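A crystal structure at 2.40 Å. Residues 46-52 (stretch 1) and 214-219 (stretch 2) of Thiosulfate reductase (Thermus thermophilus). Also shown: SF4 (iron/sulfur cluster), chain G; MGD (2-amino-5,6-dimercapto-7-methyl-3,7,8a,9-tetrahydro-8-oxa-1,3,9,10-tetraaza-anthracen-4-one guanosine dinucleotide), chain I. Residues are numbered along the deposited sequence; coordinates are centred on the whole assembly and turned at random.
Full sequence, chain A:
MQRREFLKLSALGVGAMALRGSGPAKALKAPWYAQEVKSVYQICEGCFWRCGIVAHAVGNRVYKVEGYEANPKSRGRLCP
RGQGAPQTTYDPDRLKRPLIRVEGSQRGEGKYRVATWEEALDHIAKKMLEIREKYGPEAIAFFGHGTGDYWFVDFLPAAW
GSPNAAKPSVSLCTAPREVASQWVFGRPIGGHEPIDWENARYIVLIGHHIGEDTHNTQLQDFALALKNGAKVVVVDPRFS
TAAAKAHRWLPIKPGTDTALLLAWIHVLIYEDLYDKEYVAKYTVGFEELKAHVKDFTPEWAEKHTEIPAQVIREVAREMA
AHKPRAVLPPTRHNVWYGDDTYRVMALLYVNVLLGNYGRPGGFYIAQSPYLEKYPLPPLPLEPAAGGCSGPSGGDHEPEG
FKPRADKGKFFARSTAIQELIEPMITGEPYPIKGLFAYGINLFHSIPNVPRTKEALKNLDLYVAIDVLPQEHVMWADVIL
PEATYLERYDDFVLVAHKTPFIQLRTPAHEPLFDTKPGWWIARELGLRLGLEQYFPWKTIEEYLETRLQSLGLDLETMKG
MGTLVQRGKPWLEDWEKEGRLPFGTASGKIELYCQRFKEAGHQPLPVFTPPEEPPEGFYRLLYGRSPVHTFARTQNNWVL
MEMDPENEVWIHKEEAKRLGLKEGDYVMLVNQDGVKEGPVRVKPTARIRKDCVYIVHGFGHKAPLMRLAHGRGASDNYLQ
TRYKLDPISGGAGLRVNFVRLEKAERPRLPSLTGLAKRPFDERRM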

ATOM      1  N   GLY A  46     -21.202  34.368   3.593  1.00 33.61           N
ATOM      2  CA  GLY A  46     -20.083  33.872   2.813  1.00 36.11           C
ATOM      3  C   GLY A  46     -20.419  33.704   1.319  1.00 37.79           C
ATOM      4  O   GLY A  46     -19.579  33.983   0.441  1.00 37.00           O
ATOM      5  N   CYS A  47     -21.635  33.243   1.017  1.00 36.11           N
ATOM      6  CA  CYS A  47     -22.160  33.098  -0.346  1.00 36.55           C
ATOM      7  C   CYS A  47     -23.705  33.015  -0.241  1.00 38.49           C
ATOM      8  O   CYS A  47     -24.260  33.200   0.846  1.00 39.76           O
ATOM      9  CB  CYS A  47     -21.587  31.880  -1.089  1.00 34.24           C
ATOM     10  SG  CYS A  47     -22.267  30.208  -0.634  1.00 33.31           S
ATOM     11  N   PHE A  48     -24.405  32.709  -1.322  1.00 38.67           N
ATOM     12  CA  PHE A  48     -25.845  32.707  -1.252  1.00 40.68           C
ATOM     13  C   PHE A  48     -26.520  31.434  -0.727  1.00 40.29           C
ATOM     14  O   PHE A  48     -27.731  31.376  -0.622  1.00 40.71           O
ATOM     15  CB  PHE A  48     -26.389  33.160  -2.639  1.00 43.74           C
ATOM     16  CG  PHE A  48     -25.652  34.388  -3.231  1.00 49.15           C
ATOM     17  CD1 PHE A  48     -25.256  34.434  -4.577  1.00 50.63           C
ATOM     18  CD2 PHE A  48     -25.315  35.467  -2.395  1.00 50.37           C
ATOM     19  CE1 PHE A  48     -24.522  35.557  -5.071  1.00 50.78           C
ATOM     20  CE2 PHE A  48     -24.580  36.594  -2.887  1.00 50.01           C
ATOM     21  CZ  PHE A  48     -24.186  36.637  -4.215  1.00 50.87           C
ATOM     22  N   TRP A  49     -25.745  30.427  -0.334  1.00 39.47           N
ATOM     23  CA  TRP A  49     -26.341  29.183   0.191  1.00 37.52           C
ATOM     24  C   TRP A  49     -27.068  29.474   1.531  1.00 37.83           C
ATOM     25  O   TRP A  49     -28.012  28.763   1.910  1.00 37.15           O
ATOM     26  CB  TRP A  49     -25.285  28.098   0.351  1.00 34.37           C
ATOM     27  CG  TRP A  49     -25.822  26.656   0.407  1.00 33.25           C
ATOM     28  CD1 TRP A  49     -25.789  25.813   1.484  1.00 31.55           C
ATOM     29  CD2 TRP A  49     -26.374  25.877  -0.685  1.00 30.75           C
ATOM     30  NE1 TRP A  49     -26.283  24.583   1.136  1.00 31.80           N
ATOM     31  CE2 TRP A  49     -26.650  24.585  -0.182  1.00 30.19           C
ATOM     32  CE3 TRP A  49     -26.652  26.149  -2.038  1.00 29.40           C
ATOM     33  CZ2 TRP A  49     -27.218  23.560  -0.975  1.00 28.79           C
ATOM     34  CZ3 TRP A  49     -27.221  25.118  -2.839  1.00 28.64           C
ATOM     35  CH2 TRP A  49     -27.493  23.850  -2.293  1.00 28.86           C
ATOM     36  N   ARG A  50     -26.588  30.518   2.210  1.00 37.38           N
ATOM     37  CA  ARG A  50     -27.075  31.040   3.491  1.00 37.41           C
ATOM     38  C   ARG A  50     -27.180  29.983   4.645  1.00 36.96           C
ATOM     39  O   ARG A  50     -28.233  29.819   5.259  1.00 37.57           O
ATOM     40  CB  ARG A  50     -28.397  31.821   3.254  1.00 40.17           C
ATOM     41  CG  ARG A  50     -28.271  33.100   2.308  1.00 42.29           C
ATOM     42  CD  ARG A  50     -29.624  33.768   1.873  1.00 45.76           C
ATOM     43  NE  ARG A  50     -29.936  33.622   0.450  1.00 49.37           N
ATOM     44  CZ  ARG A  50     -29.794  34.546  -0.499  1.00 53.50           C
ATOM     45  NH1 ARG A  50     -29.338  35.758  -0.214  1.00 54.98           N
ATOM     46  NH2 ARG A  50     -30.089  34.256  -1.782  1.00 54.13           N
ATOM     47  N   CYS A  51     -26.081  29.277   4.937  1.00 35.96           N
ATOM     48  CA  CYS A  51     -26.040  28.261   6.011  1.00 36.24           C
ATOM     49  C   CYS A  51     -26.293  28.914   7.390  1.00 35.53           C
ATOM     50  O   CYS A  51     -25.892  30.067   7.630  1.00 34.11           O
ATOM     51  CB  CYS A  51     -24.677  27.492   6.051  1.00 35.56           C
ATOM     52  SG  CYS A  51     -24.066  26.790   4.472  1.00 36.53           S
ATOM     53  N   GLY A  52     -26.992  28.180   8.258  1.00 34.86           N
ATOM     54  CA  GLY A  52     -27.268  28.603   9.615  1.00 36.03           C
ATOM     55  C   GLY A  52     -26.005  28.305  10.428  1.00 36.43           C
ATOM     56  O   GLY A  52     -25.464  27.195  10.343  1.00 34.31           O
ATOM     57  N   THR A 214     -18.134  24.631  -3.658  1.00 30.35           N
ATOM     58  CA  THR A 214     -18.111  24.124  -2.324  1.00 31.68           C
ATOM     59  C   THR A 214     -19.311  24.399  -1.385  1.00 32.64           C
ATOM     60  O   THR A 214     -19.167  24.452  -0.142  1.00 30.88           O
ATOM     61  CB  THR A 214     -16.683  24.534  -1.763  1.00 30.52           C
ATOM     62  OG1 THR A 214     -16.047  23.428  -1.152  1.00 35.62           O
ATOM     63  CG2 THR A 214     -16.745  25.749  -0.870  1.00 31.96           C
ATOM     64  N   HIS A 215     -20.496  24.562  -2.010  1.00 32.95           N
ATOM     65  CA  HIS A 215     -21.804  24.762  -1.337  1.00 32.45           C
ATOM     66  C   HIS A 215     -21.874  23.623  -0.314  1.00 32.58           C
ATOM     67  O   HIS A 215     -21.838  22.435  -0.642  1.00 32.02           O
ATOM     68  CB  HIS A 215     -23.001  24.706  -2.358  1.00 32.79           C
ATOM     69  CG  HIS A 215     -23.356  26.010  -2.984  1.00 33.19           C
ATOM     70  ND1 HIS A 215     -24.070  26.130  -4.150  1.00 30.97           N
ATOM     71  CD2 HIS A 215     -23.068  27.254  -2.606  1.00 32.29           C
ATOM     72  CE1 HIS A 215     -24.196  27.401  -4.467  1.00 29.98           C
ATOM     73  NE2 HIS A 215     -23.591  28.105  -3.536  1.00 31.56           N
ATOM     74  N   ASN A 216     -21.992  24.050   0.934  1.00 33.76           N
ATOM     75  CA  ASN A 216     -22.009  23.143   2.071  1.00 33.90           C
ATOM     76  C   ASN A 216     -22.743  21.810   1.976  1.00 34.61           C
ATOM     77  O   ASN A 216     -22.124  20.746   1.781  1.00 35.39           O
ATOM     78  CB  ASN A 216     -22.467  23.860   3.338  1.00 32.93           C
ATOM     79  CG  ASN A 216     -22.062  23.143   4.609  1.00 33.30           C
ATOM     80  OD1 ASN A 216     -21.586  22.009   4.536  1.00 32.70           O
ATOM     81  ND2 ASN A 216     -22.238  23.796   5.764  1.00 31.57           N
ATOM     82  N   THR A 217     -24.061  21.864   2.097  1.00 36.04           N
ATOM     83  CA  THR A 217     -24.924  20.680   2.114  1.00 36.34           C
ATOM     84  C   THR A 217     -24.771  19.724   0.939  1.00 37.84           C
ATOM     85  O   THR A 217     -24.836  18.489   1.107  1.00 37.91           O
ATOM     86  CB  THR A 217     -26.451  21.034   2.242  1.00 35.76           C
ATOM     87  OG1 THR A 217     -26.625  22.250   2.946  1.00 34.96           O
ATOM     88  CG2 THR A 217     -27.209  19.895   2.965  1.00 35.99           C
ATOM     89  N   GLN A 218     -24.572  20.268  -0.257  1.00 38.14           N
ATOM     90  CA  GLN A 218     -24.431  19.393  -1.403  1.00 39.24           C
ATOM     91  C   GLN A 218     -23.052  18.685  -1.392  1.00 39.29           C
ATOM     92  O   GLN A 218     -22.902  17.637  -1.998  1.00 40.98           O
ATOM     93  CB  GLN A 218     -24.718  20.113  -2.744  1.00 41.00           C
ATOM     94  CG  GLN A 218     -23.684  21.132  -3.250  1.00 43.48           C
ATOM     95  CD  GLN A 218     -23.565  21.227  -4.812  1.00 44.32           C
ATOM     96  OE1 GLN A 218     -24.507  20.900  -5.560  1.00 44.26           O
ATOM     97  NE2 GLN A 218     -22.415  21.702  -5.285  1.00 43.43           N
ATOM     98  N   LEU A 219     -22.069  19.248  -0.684  1.00 38.49           N
ATOM     99  CA  LEU A 219     -20.753  18.585  -0.562  1.00 38.94           C
ATOM    100  C   LEU A 219     -21.017  17.363   0.373  1.00 37.63           C
ATOM    101  O   LEU A 219     -20.695  16.215   0.047  1.00 36.11           O
ATOM    102  CB  LEU A 219     -19.691  19.513   0.053  1.00 40.21           C
ATOM    103  CG  LEU A 219     -18.225  19.062  -0.014  1.00 41.36           C
ATOM    104  CD1 LEU A 219     -17.937  18.407  -1.380  1.00 42.18           C
ATOM    105  CD2 LEU A 219     -17.274  20.277   0.245  1.00 43.51           C
TER
HETATM  106 FE1  SF4 G1764     -22.535  28.140   3.576  1.00 41.75          FE
HETATM  107 FE2  SF4 G1764     -19.920  27.942   2.753  1.00 32.40          FE
HETATM  108 FE3  SF4 G1764     -21.671  29.664   1.517  1.00 33.34          FE
HETATM  109 FE4  SF4 G1764     -20.784  30.233   4.044  1.00 39.34          FE
HETATM  110  S1  SF4 G1764     -19.481  30.118   2.150  1.00 34.05           S
HETATM  111  S2  SF4 G1764     -22.971  30.389   3.276  1.00 38.14           S
HETATM  112  S3  SF4 G1764     -20.640  28.124   4.926  1.00 40.54           S
HETATM  113  S4  SF4 G1764     -21.804  27.347   1.533  1.00 37.84           S
HETATM  114  PB  MGD I1766     -20.417  24.601 -14.024  1.00 29.45           P
HETATM  115  O1B MGD I1766     -20.253  25.752 -14.935  1.00 30.92           O
HETATM  116  O2B MGD I1766     -21.421  23.596 -14.281  1.00 30.31           O
HETATM  117  O3B MGD I1766     -20.586  25.442 -12.673  1.00 28.55           O
HETATM  118  O3A MGD I1766     -20.446  26.205 -10.249  1.00 23.67           O
HETATM  119  PA  MGD I1766     -21.135  25.153 -11.201  1.00 26.89           P
HETATM  120  O1A MGD I1766     -22.553  25.435 -11.022  1.00 27.59           O
HETATM  121  O2A MGD I1766     -20.769  23.817 -10.758  1.00 24.89           O
HETATM  122  O5' MGD I1766     -19.068  23.837 -13.881  1.00 31.16           O
HETATM  123  C5' MGD I1766     -17.728  24.318 -14.011  1.00 31.22           C
HETATM  124  C4' MGD I1766     -17.119  23.160 -14.785  1.00 31.10           C
HETATM  125  O4' MGD I1766     -17.760  23.279 -16.044  1.00 32.35           O
HETATM  126  C3' MGD I1766     -15.601  23.205 -15.104  1.00 33.43           C
HETATM  127  O3' MGD I1766     -14.960  21.944 -14.781  1.00 31.24           O
HETATM  128  C2' MGD I1766     -15.512  23.424 -16.635  1.00 34.38           C
HETATM  129  O2' MGD I1766     -14.584  22.495 -17.181  1.00 33.50           O
HETATM  130  C1' MGD I1766     -16.853  22.913 -17.099  1.00 35.91           C
HETATM  131  N9  MGD I1766     -17.258  23.117 -18.517  1.00 38.88           N
HETATM  132  C8  MGD I1766     -16.914  24.170 -19.324  1.00 40.67           C
HETATM  133  N7  MGD I1766     -17.447  24.042 -20.572  1.00 40.55           N
HETATM  134  C5  MGD I1766     -18.130  22.868 -20.577  1.00 40.14           C
HETATM  135  C6  MGD I1766     -18.857  22.083 -21.596  1.00 40.02           C
HETATM  136  O6  MGD I1766     -18.994  22.595 -22.712  1.00 39.30           O
HETATM  137  N1  MGD I1766     -19.408  20.921 -21.251  1.00 39.40           N
HETATM  138  C2  MGD I1766     -19.253  20.388 -20.009  1.00 40.16           C
HETATM  139  N2  MGD I1766     -19.836  19.176 -19.699  1.00 40.23           N
HETATM  140  N3  MGD I1766     -18.585  21.046 -19.011  1.00 40.37           N
HETATM  141  C4  MGD I1766     -18.013  22.263 -19.226  1.00 39.27           C
HETATM  142  C10 MGD I1766     -20.749  27.568 -10.036  1.00 28.60           C
HETATM  143  C11 MGD I1766     -21.577  27.579  -8.792  1.00 31.56           C
HETATM  144  O11 MGD I1766     -20.729  27.217  -7.691  1.00 32.06           O
HETATM  145  C12 MGD I1766     -22.427  28.864  -8.614  1.00 34.59           C
HETATM  146  S12 MGD I1766     -23.428  29.440  -9.839  1.00 31.68           S
HETATM  147  C13 MGD I1766     -22.431  29.609  -7.450  1.00 34.58           C
HETATM  148  S13 MGD I1766     -23.479  30.940  -7.276  1.00 33.05           S
HETATM  149  C14 MGD I1766     -21.533  29.244  -6.297  1.00 33.20           C
HETATM  150  N15 MGD I1766     -20.376  30.041  -6.124  1.00 33.64           N
HETATM  151  C16 MGD I1766     -19.268  29.562  -5.473  1.00 36.05           C
HETATM  152  C17 MGD I1766     -18.013  30.349  -5.203  1.00 36.78           C
HETATM  153  O17 MGD I1766     -17.960  31.565  -5.538  1.00 39.32           O
HETATM  154  N18 MGD I1766     -16.975  29.762  -4.514  1.00 35.77           N
HETATM  155  C19 MGD I1766     -17.080  28.449  -4.186  1.00 36.26           C
HETATM  156  N19 MGD I1766     -16.030  27.903  -3.604  1.00 35.61           N
HETATM  157  N20 MGD I1766     -18.154  27.621  -4.419  1.00 36.72           N
HETATM  158  C21 MGD I1766     -19.258  28.167  -5.014  1.00 36.23           C
HETATM  159  N22 MGD I1766     -20.335  27.453  -5.302  1.00 36.45           N
HETATM  160  C23 MGD I1766     -21.211  27.765  -6.383  1.00 33.32           C
HETATM  161  O   HOH W   1     -23.630  31.308  -3.819  1.00 54.49           O

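How does Trp 49 come to dominate this contact? Its CA-to-CB bond points toward the second stretch, and chi1 near t (-159°) with chi2 at -113° lays the indole along the start of the helix that begins at Asn 216. The ring nitrogen, which would be costly to bury unpaired, finds a partner there: Trp 49 NE1 donates to Thr 217 OG1 at 3.0 Å, with an N-H...O angle of 177°. Thr 217 OG1 lies at the edge of the indole, near its plane, where the N-H points, so the bond is almost straight. Thr 217 itself has chi1 at -29°, between wells, and its hydroxyl also bonds elsewhere in the structure.

What holds the His 215 imidazole in place? Its CA-to-CB bond points toward the first stretch, and chi1 of -89° (m) sets the ring beside the six-membered ring of Trp 49 in an offset stack, with centroids 4.4 Å apart and planes at 22°. The closest pair is Trp 49 CE3 to His 215 ND1, 3.3 Å. His 215 CB, meanwhile, sits over the indole face, 4.0 Å from the centroid of the six-membered ring, in a CH-pi contact. The opposite face of the imidazole meets MGD, with His 215 CE1 to MGD C23 at 3.6 Å, so the ring is sandwiched between tryptophan and cofactor. A water links its edge to the first stretch: it accepts from Phe 48 N at 3.0 Å and lies 3.2 Å from His 215 NE2, also within hydrogen-bonding geometry.

Why do the two cysteines adopt different rotamers? Both CA-to-CB bonds point toward the second stretch, but the sulfurs reach different irons of the SF4 cluster. Cys 47, with chi1 at 77° (p), places SG 2.3 Å from FE3; Cys 51, with chi1 at -50° (m), places SG 2.2 Å from FE1. Each ligand also packs across the contact. Cys 47 SG lies at the edge of the imidazole, 3.6 Å from His 215 CD2, while Cys 51 SG touches Asn 216 CB at 3.5 Å.

How does the backbone support these side chains? Cys 47 to Arg 50 form a type I turn, within which Trp 49 N donates to Cys 47 SG at 3.5 Å, tying the indole-bearing residue to a cluster ligand. Across the contact, His 215 occupies the N-cap position, and its carbonyl His 215 O accepts from Leu 219 N at 3.2 Å, anchoring the histidine to the first turn of the helix.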